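Local coordinates for periplasmic binding protein (Sulfurospirillum deleyianum, PDB 4PAG) that probably captures a small solute in the periplasm, possibly an iron chelate or cobalamin-like compound, and delivers it to an ABC transporter, at residues I93-T98 with K107-I112. Numbering follows the deposited sequence.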
loop_
_atom_site.group_PDB
_atom_site.type_symbol
_atom_site.label_atom_id
_atom_site.label_comp_id
_atom_site.label_asym_id
_atom_site.label_seq_id
_atom_site.Cartn_x
_atom_site.Cartn_y
_atom_site.Cartn_z
ATOM N N ILE A 93 -13.249 -10.914 11.311
ATOM C CA ILE A 93 -12.975 -10.205 10.063
ATOM C C ILE A 93 -12.327 -8.872 10.430
ATOM O O ILE A 93 -12.797 -8.175 11.321
ATOM C CB ILE A 93 -14.267 -9.949 9.258
ATOM C CG1 ILE A 93 -14.903 -11.281 8.845
ATOM C CG2 ILE A 93 -13.982 -9.088 8.026
ATOM C CD1 ILE A 93 -16.275 -11.138 8.222
ATOM N N ILE A 94 -11.230 -8.543 9.761
ATOM C CA ILE A 94 -10.556 -7.282 9.958
ATOM C C ILE A 94 -10.864 -6.413 8.745
ATOM O O ILE A 94 -10.628 -6.829 7.614
ATOM C CB ILE A 94 -9.030 -7.462 10.078
ATOM C CG1 ILE A 94 -8.666 -8.513 11.140
ATOM C CG2 ILE A 94 -8.373 -6.134 10.393
ATOM C CD1 ILE A 94 -9.114 -8.184 12.549
ATOM N N THR A 95 -11.392 -5.216 8.980
ATOM C CA THR A 95 -11.764 -4.322 7.889
ATOM C C THR A 95 -10.929 -3.048 7.820
ATOM O O THR A 95 -10.222 -2.679 8.765
ATOM C CB THR A 95 -13.257 -3.941 7.934
ATOM O OG1 THR A 95 -13.491 -2.966 8.955
ATOM C CG2 THR A 95 -14.116 -5.155 8.192
ATOM N N TRP A 96 -11.038 -2.388 6.671
ATOM C CA TRP A 96 -10.349 -1.135 6.379
ATOM C C TRP A 96 -11.232 0.041 6.826
ATOM O O TRP A 96 -12.313 0.246 6.294
ATOM C CB TRP A 96 -10.065 -1.124 4.874
ATOM C CG TRP A 96 -9.323 0.029 4.296
ATOM C CD1 TRP A 96 -8.772 1.091 4.949
ATOM C CD2 TRP A 96 -9.013 0.200 2.913
ATOM N NE1 TRP A 96 -8.161 1.930 4.045
ATOM C CE2 TRP A 96 -8.301 1.405 2.788
ATOM C CE3 TRP A 96 -9.303 -0.537 1.761
ATOM C CZ2 TRP A 96 -7.850 1.882 1.556
ATOM C CZ3 TRP A 96 -8.852 -0.067 0.536
ATOM C CH2 TRP A 96 -8.141 1.137 0.445
ATOM N N ASP A 97 -10.772 0.778 7.839
ATOM C CA ASP A 97 -11.524 1.904 8.407
ATOM C C ASP A 97 -11.241 3.170 7.607
ATOM O O ASP A 97 -10.318 3.919 7.933
ATOM C CB ASP A 97 -11.131 2.110 9.882
ATOM C CG ASP A 97 -11.862 3.270 10.547
ATOM O OD1 ASP A 97 -12.723 3.912 9.909
ATOM O OD2 ASP A 97 -11.569 3.533 11.735
ATOM N N THR A 98 -12.032 3.407 6.564
ATOM C CA THR A 98 -11.874 4.613 5.741
ATOM C C THR A 98 -13.272 5.080 5.295
ATOM O O THR A 98 -14.136 4.238 4.995
ATOM C CB THR A 98 -10.899 4.352 4.561
ATOM O OG1 THR A 98 -10.523 5.590 3.930
ATOM C CG2 THR A 98 -11.498 3.400 3.536
ATOM N N LYS A 107 -22.957 -2.216 6.662
ATOM C CA LYS A 107 -24.187 -2.853 6.168
ATOM C C LYS A 107 -24.013 -4.361 5.972
ATOM O O LYS A 107 -24.771 -5.160 6.525
ATOM C CB LYS A 107 -24.605 -2.271 4.812
ATOM C CG LYS A 107 -25.125 -0.843 4.794
ATOM C CD LYS A 107 -25.773 -0.557 3.433
ATOM C CE LYS A 107 -25.505 0.850 2.908
ATOM N NZ LYS A 107 -26.182 1.919 3.699
ATOM N N ASP A 108 -23.024 -4.738 5.168
ATOM C CA ASP A 108 -22.820 -6.143 4.800
ATOM C C ASP A 108 -22.364 -7.011 5.970
ATOM O O ASP A 108 -22.721 -8.191 6.048
ATOM C CB ASP A 108 -21.793 -6.264 3.668
ATOM C CG ASP A 108 -22.290 -5.693 2.355
ATOM O OD1 ASP A 108 -23.488 -5.361 2.243
ATOM O OD2 ASP A 108 -21.468 -5.576 1.422
ATOM N N LEU A 109 -21.549 -6.445 6.857
ATOM C CA LEU A 109 -21.105 -7.172 8.046
ATOM C C LEU A 109 -22.278 -7.521 8.959
ATOM O O LEU A 109 -22.279 -8.582 9.576
ATOM C CB LEU A 109 -20.077 -6.368 8.838
ATOM C CG LEU A 109 -18.660 -6.245 8.269
ATOM C CD1 LEU A 109 -17.885 -5.295 9.165
ATOM C CD2 LEU A 109 -17.945 -7.582 8.142
ATOM N N ALA A 110 -23.264 -6.628 9.046
ATOM C CA ALA A 110 -24.479 -6.891 9.824
ATOM C C ALA A 110 -25.194 -8.126 9.284
ATOM O O ALA A 110 -25.635 -8.991 10.035
ATOM C CB ALA A 110 -25.407 -5.687 9.789
ATOM N N ARG A 111 -25.287 -8.198 7.966
ATOM C CA ARG A 111 -25.891 -9.334 7.287
ATOM C C ARG A 111 -25.153 -10.642 7.575
ATOM O O ARG A 111 -25.783 -11.671 7.812
ATOM C CB ARG A 111 -25.905 -9.045 5.794
ATOM C CG ARG A 111 -26.509 -10.120 4.928
ATOM C CD ARG A 111 -26.505 -9.622 3.505
ATOM N NE ARG A 111 -26.652 -10.705 2.553
ATOM C CZ ARG A 111 -26.546 -10.553 1.238
ATOM N NH1 ARG A 111 -26.291 -9.353 0.715
ATOM N NH2 ARG A 111 -26.694 -11.604 0.445
ATOM N N ILE A 112 -23.824 -10.577 7.566
ATOM C CA ILE A 112 -22.953 -11.735 7.788
ATOM C C ILE A 112 -22.977 -12.223 9.231
ATOM O O ILE A 112 -22.944 -13.430 9.471
ATOM C CB ILE A 112 -21.488 -11.406 7.392
ATOM C CG1 ILE A 112 -21.367 -11.250 5.875
ATOM C CG2 ILE A 112 -20.516 -12.474 7.876
ATOM C CD1 ILE A 112 -21.861 -12.440 5.080
#
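Leu-109 meets Ile-93 and Thr-95 through its two methyl branches, and the pairing illustrates how a helix can pack on a strand through one side chain set between alternate strand residues. From CB, which projects from the helix toward the strand, the chain continues to CG, which lies beside the backbone N and anti to the carbonyl carbon (chi1 -74°). CB and CG make no close contact with 93-98; the touching is left to the two methyls beyond them. One branch, CD1, runs to Thr-95, where it lies 3.9 Å from CG2, the two methyls approaching tip to tip. The other branch, CD2, turns to Ile-93 and comes 3.9 Å from its CD1, but here the side chains pass alongside, pointing in opposite directions. Ile-93 is nearly extended along CG1 to CD1 (chi2 172°), which carries that terminal methyl far enough to brush CG2 of Ile-112 as well, a looser approach of 4.5 Å one helical turn on from Leu-109.

No hydrogen bond links the two segments, and all four touching residues are buried. Thr-95 offers its methyl to the helix, while its OG1 makes a weak hydrogen bond to the backbone O of Leu-117 on the adjacent strand. The short axes run almost antiparallel, at 170°, and come no closer than 11.8 Å, a gap bridged by side chains alone.

Strand 92-96 and helix 99-112 are the first two elements of a beta-alpha-beta unit completed by strand 116-119, which pairs in parallel with 92-96 and whose Ala-116 is also touched by the side chain of Leu-109. Strand 23-25 flanks 92-96 across the sheet from 116-119, while helix 82-88 meets Ile-93 through Ile-85 and Ile-112 through Leu-82.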